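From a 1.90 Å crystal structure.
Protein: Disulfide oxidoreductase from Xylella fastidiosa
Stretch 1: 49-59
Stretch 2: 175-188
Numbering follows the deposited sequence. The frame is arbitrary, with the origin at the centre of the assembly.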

# COMPACT_ATOMS: atom_id res chain seq x y z
N ALA A 49 0.16 11.28 7.12
CA ALA A 49 -0.19 12.67 7.37
C ALA A 49 -0.84 13.27 6.13
O ALA A 49 -1.86 13.98 6.21
CB ALA A 49 1.03 13.48 7.79
N TRP A 50 -0.22 13.01 4.98
CA TRP A 50 -0.74 13.44 3.69
C TRP A 50 -2.15 12.89 3.49
O TRP A 50 -3.06 13.61 3.13
CB TRP A 50 0.21 12.98 2.57
CG TRP A 50 -0.30 13.29 1.20
CD1 TRP A 50 -0.02 14.39 0.44
CD2 TRP A 50 -1.18 12.49 0.43
NE1 TRP A 50 -0.66 14.31 -0.77
CE2 TRP A 50 -1.39 13.15 -0.80
CE3 TRP A 50 -1.82 11.26 0.65
CZ2 TRP A 50 -2.23 12.64 -1.79
CZ3 TRP A 50 -2.64 10.75 -0.33
CH2 TRP A 50 -2.84 11.45 -1.53
N GLY A 51 -2.34 11.60 3.77
CA GLY A 51 -3.65 10.97 3.64
C GLY A 51 -4.72 11.69 4.45
O GLY A 51 -5.83 11.92 3.96
N ALA A 52 -4.37 12.09 5.66
CA ALA A 52 -5.30 12.76 6.57
C ALA A 52 -5.62 14.17 6.13
O ALA A 52 -6.65 14.73 6.50
CB ALA A 52 -4.74 12.77 7.98
N ARG A 53 -4.73 14.77 5.35
CA ARG A 53 -4.91 16.12 4.82
C ARG A 53 -5.82 16.18 3.58
O ARG A 53 -6.15 17.28 3.12
CB ARG A 53 -3.54 16.69 4.43
CG ARG A 53 -2.74 17.28 5.58
CD ARG A 53 -1.65 18.24 5.07
NE ARG A 53 -0.84 17.73 3.95
CZ ARG A 53 0.21 16.92 4.07
NH1 ARG A 53 0.59 16.46 5.26
NH2 ARG A 53 0.88 16.55 2.99
N GLN A 54 -6.20 15.04 3.01
CA GLN A 54 -6.86 15.03 1.69
C GLN A 54 -8.35 15.36 1.77
O GLN A 54 -8.99 15.05 2.78
CB GLN A 54 -6.67 13.70 0.97
CG GLN A 54 -5.21 13.40 0.63
CD GLN A 54 -4.52 14.59 -0.00
OE1 GLN A 54 -3.58 15.16 0.57
NE2 GLN A 54 -5.01 15.02 -1.17
N ALA A 55 -8.88 15.96 0.72
CA ALA A 55 -10.33 16.18 0.60
C ALA A 55 -11.09 14.85 0.56
O ALA A 55 -10.49 13.78 0.39
CB ALA A 55 -10.66 17.05 -0.62
N LYS A 56 -12.41 14.91 0.74
CA LYS A 56 -13.23 13.69 0.89
C LYS A 56 -13.33 12.88 -0.39
O LYS A 56 -13.61 11.68 -0.35
CB LYS A 56 -14.64 14.03 1.37
CG LYS A 56 -14.74 14.50 2.82
CD LYS A 56 -16.02 15.34 3.03
CE LYS A 56 -17.18 14.53 3.61
NZ LYS A 56 -17.15 13.08 3.24
N ASP A 57 -13.12 13.54 -1.53
CA ASP A 57 -13.13 12.84 -2.81
C ASP A 57 -11.88 11.98 -3.05
O ASP A 57 -11.80 11.23 -4.02
CB ASP A 57 -13.37 13.81 -3.97
CG ASP A 57 -12.27 14.85 -4.11
OD1 ASP A 57 -11.40 14.93 -3.23
OD2 ASP A 57 -12.30 15.61 -5.10
N VAL A 58 -10.88 12.09 -2.17
CA VAL A 58 -9.72 11.18 -2.22
C VAL A 58 -9.98 9.88 -1.46
O VAL A 58 -10.34 9.89 -0.27
CB VAL A 58 -8.38 11.86 -1.76
CG1 VAL A 58 -7.21 10.84 -1.80
CG2 VAL A 58 -8.04 13.04 -2.64
N ARG A 59 -9.83 8.75 -2.15
CA ARG A 59 -9.81 7.46 -1.50
C ARG A 59 -8.36 6.98 -1.46
O ARG A 59 -7.79 6.61 -2.48
CB ARG A 59 -10.71 6.44 -2.21
CG ARG A 59 -10.77 5.09 -1.51
CD ARG A 59 -11.76 4.16 -2.18
NE ARG A 59 -11.27 3.75 -3.50
CZ ARG A 59 -11.97 3.80 -4.63
NH1 ARG A 59 -13.24 4.22 -4.62
NH2 ARG A 59 -11.40 3.39 -5.77
N THR A 175 7.47 12.98 -4.25
CA THR A 175 6.44 11.99 -4.52
C THR A 175 5.05 12.52 -4.17
O THR A 175 4.11 12.37 -4.97
CB THR A 175 6.74 10.68 -3.79
OG1 THR A 175 7.86 10.10 -4.42
CG2 THR A 175 5.58 9.71 -3.92
N LEU A 176 4.94 13.17 -3.01
CA LEU A 176 3.67 13.70 -2.54
C LEU A 176 3.23 14.93 -3.33
O LEU A 176 2.04 15.10 -3.60
CB LEU A 176 3.72 13.98 -1.03
CG LEU A 176 3.73 12.69 -0.17
CD1 LEU A 176 3.63 13.01 1.32
CD2 LEU A 176 2.63 11.69 -0.58
N ARG A 177 4.20 15.75 -3.73
CA ARG A 177 3.93 16.93 -4.55
C ARG A 177 3.41 16.50 -5.92
O ARG A 177 2.49 17.10 -6.45
CB ARG A 177 5.19 17.77 -4.75
CG ARG A 177 5.61 18.59 -3.51
CD ARG A 177 6.80 19.48 -3.87
NE ARG A 177 7.91 19.30 -2.93
CZ ARG A 177 9.08 18.74 -3.25
NH1 ARG A 177 9.31 18.33 -4.49
NH2 ARG A 177 10.03 18.62 -2.33
N ILE A 178 3.99 15.44 -6.48
CA ILE A 178 3.57 14.98 -7.80
C ILE A 178 2.18 14.37 -7.66
O ILE A 178 1.32 14.54 -8.53
CB ILE A 178 4.56 13.93 -8.39
CG1 ILE A 178 5.93 14.55 -8.66
CG2 ILE A 178 3.98 13.22 -9.65
CD1 ILE A 178 7.03 13.47 -8.68
N THR A 179 1.96 13.66 -6.56
CA THR A 179 0.66 13.07 -6.27
C THR A 179 -0.39 14.18 -6.18
O THR A 179 -1.47 14.06 -6.77
CB THR A 179 0.68 12.26 -4.97
OG1 THR A 179 1.68 11.25 -5.07
CG2 THR A 179 -0.67 11.60 -4.72
N ASP A 180 -0.07 15.24 -5.44
CA ASP A 180 -0.96 16.41 -5.32
C ASP A 180 -1.34 16.95 -6.69
O ASP A 180 -2.51 17.20 -6.96
CB ASP A 180 -0.31 17.53 -4.51
CG ASP A 180 -0.26 17.23 -3.05
OD1 ASP A 180 -0.99 16.34 -2.59
OD2 ASP A 180 0.52 17.90 -2.36
N TYR A 181 -0.33 17.16 -7.53
CA TYR A 181 -0.57 17.64 -8.90
C TYR A 181 -1.54 16.71 -9.66
O TYR A 181 -2.48 17.20 -10.30
CB TYR A 181 0.76 17.79 -9.68
CG TYR A 181 0.56 17.84 -11.17
CD1 TYR A 181 0.64 16.69 -11.94
CD2 TYR A 181 0.25 19.04 -11.81
CE1 TYR A 181 0.44 16.73 -13.32
CE2 TYR A 181 0.04 19.10 -13.17
CZ TYR A 181 0.14 17.92 -13.92
OH TYR A 181 -0.06 17.95 -15.28
N LEU A 182 -1.28 15.41 -9.60
CA LEU A 182 -2.10 14.42 -10.32
C LEU A 182 -3.50 14.34 -9.74
O LEU A 182 -4.47 14.20 -10.50
CB LEU A 182 -1.48 13.02 -10.27
CG LEU A 182 -0.13 12.82 -10.98
CD1 LEU A 182 0.42 11.45 -10.57
CD2 LEU A 182 -0.33 12.93 -12.49
N VAL A 183 -3.60 14.40 -8.41
CA VAL A 183 -4.92 14.40 -7.76
C VAL A 183 -5.71 15.66 -8.15
O VAL A 183 -6.88 15.58 -8.51
CB VAL A 183 -4.83 14.29 -6.23
CG1 VAL A 183 -6.17 14.70 -5.60
CG2 VAL A 183 -4.41 12.86 -5.80
N SER A 184 -5.06 16.82 -8.11
CA SER A 184 -5.74 18.05 -8.53
C SER A 184 -6.16 18.02 -9.98
O SER A 184 -7.22 18.56 -10.36
CB SER A 184 -4.85 19.25 -8.27
OG SER A 184 -4.71 19.41 -6.88
N ARG A 185 -5.31 17.42 -10.80
CA ARG A 185 -5.58 17.34 -12.23
C ARG A 185 -6.78 16.43 -12.51
O ARG A 185 -7.61 16.75 -13.33
CB ARG A 185 -4.34 16.89 -13.00
CG ARG A 185 -4.49 17.07 -14.50
CD ARG A 185 -3.29 16.64 -15.25
NE ARG A 185 -2.97 15.23 -15.04
CZ ARG A 185 -2.06 14.59 -15.75
NH1 ARG A 185 -1.41 15.24 -16.72
NH2 ARG A 185 -1.79 13.31 -15.52
N GLU A 186 -6.86 15.30 -11.81
CA GLU A 186 -8.04 14.43 -11.86
C GLU A 186 -9.28 15.16 -11.39
O GLU A 186 -10.36 15.04 -12.01
CB GLU A 186 -7.84 13.18 -10.99
CG GLU A 186 -6.76 12.26 -11.53
CD GLU A 186 -7.00 11.90 -13.00
OE1 GLU A 186 -6.32 12.46 -13.88
OE2 GLU A 186 -7.88 11.06 -13.26
N ARG A 187 -9.13 15.92 -10.31
CA ARG A 187 -10.25 16.67 -9.79
C ARG A 187 -10.75 17.70 -10.83
O ARG A 187 -11.95 17.81 -11.09
CB ARG A 187 -9.83 17.34 -8.49
CG ARG A 187 -10.96 18.03 -7.77
CD ARG A 187 -10.50 18.54 -6.43
NE ARG A 187 -10.25 17.47 -5.48
CZ ARG A 187 -9.09 17.27 -4.85
NH1 ARG A 187 -8.06 18.07 -5.09
NH2 ARG A 187 -8.97 16.28 -3.99
N ALA A 188 -9.81 18.41 -11.45
CA ALA A 188 -10.17 19.39 -12.46
C ALA A 188 -10.82 18.73 -13.66
O ALA A 188 -11.81 19.23 -14.20
CB ALA A 188 -8.95 20.16 -12.88
O HOH W 1 1.92 17.50 -0.16
O HOH W 2 -7.14 16.36 -1.64

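The strongest tie between the two stretches is a two-pronged salt bridge between Asp57 and Arg187. Arg187 NE donates to Asp57 OD2 at 2.8 Å, and Arg187 NH2 donates to Asp57 OD1 at 2.9 Å; both bonds are nearly straight, so the carboxylate meets the edge of the guanidinium with two oxygens facing two nitrogens. Arginine suits this place because its planar head presents NE and NH2 side by side, at a spacing that matches a carboxylate. Its chain runs out from the helix with chi1 and chi2 both t, then bends at chi3 (m). Asp57, short and in the p rotamer, sits in the type I turn from Ala55 to Val58, which Val58 N closes by bonding to Ala55 O at 3.1 Å. The same turn brings water 2 into play: it accepts from Ala55 N and from Arg187 NH2, each at 3.0 Å, linking backbone to side chain.

The second polar anchor lies nearer the start of both stretches. Trp50 NE1 donates to Asp180 OD1 at 2.7 Å, close to the plane of the indole, giving the one polar atom of a buried side chain a charged acceptor. The other carboxylate oxygen, Asp180 OD2, accepts from water 1 at 2.6 Å.

Packing surrounds these bonds. Trp50, in the t rotamer, gives up more area to the contact than any other residue. Leu176 CD2 lies over one face of its five-membered ring, 3.9 Å from the centroid, while Leu176 CD1 reaches Trp50 CB at 3.6 Å. Thr179 turns its methyl to the indole, with CG2 3.5 Å from Trp50 CZ2; its hydroxyl is spent within the helix, OG1 donating to Thr175 O at 2.7 Å. Farther along, Val58 CG2 meets Val183 CG1 at 3.9 Å, a compact aliphatic contact beside the salt bridge.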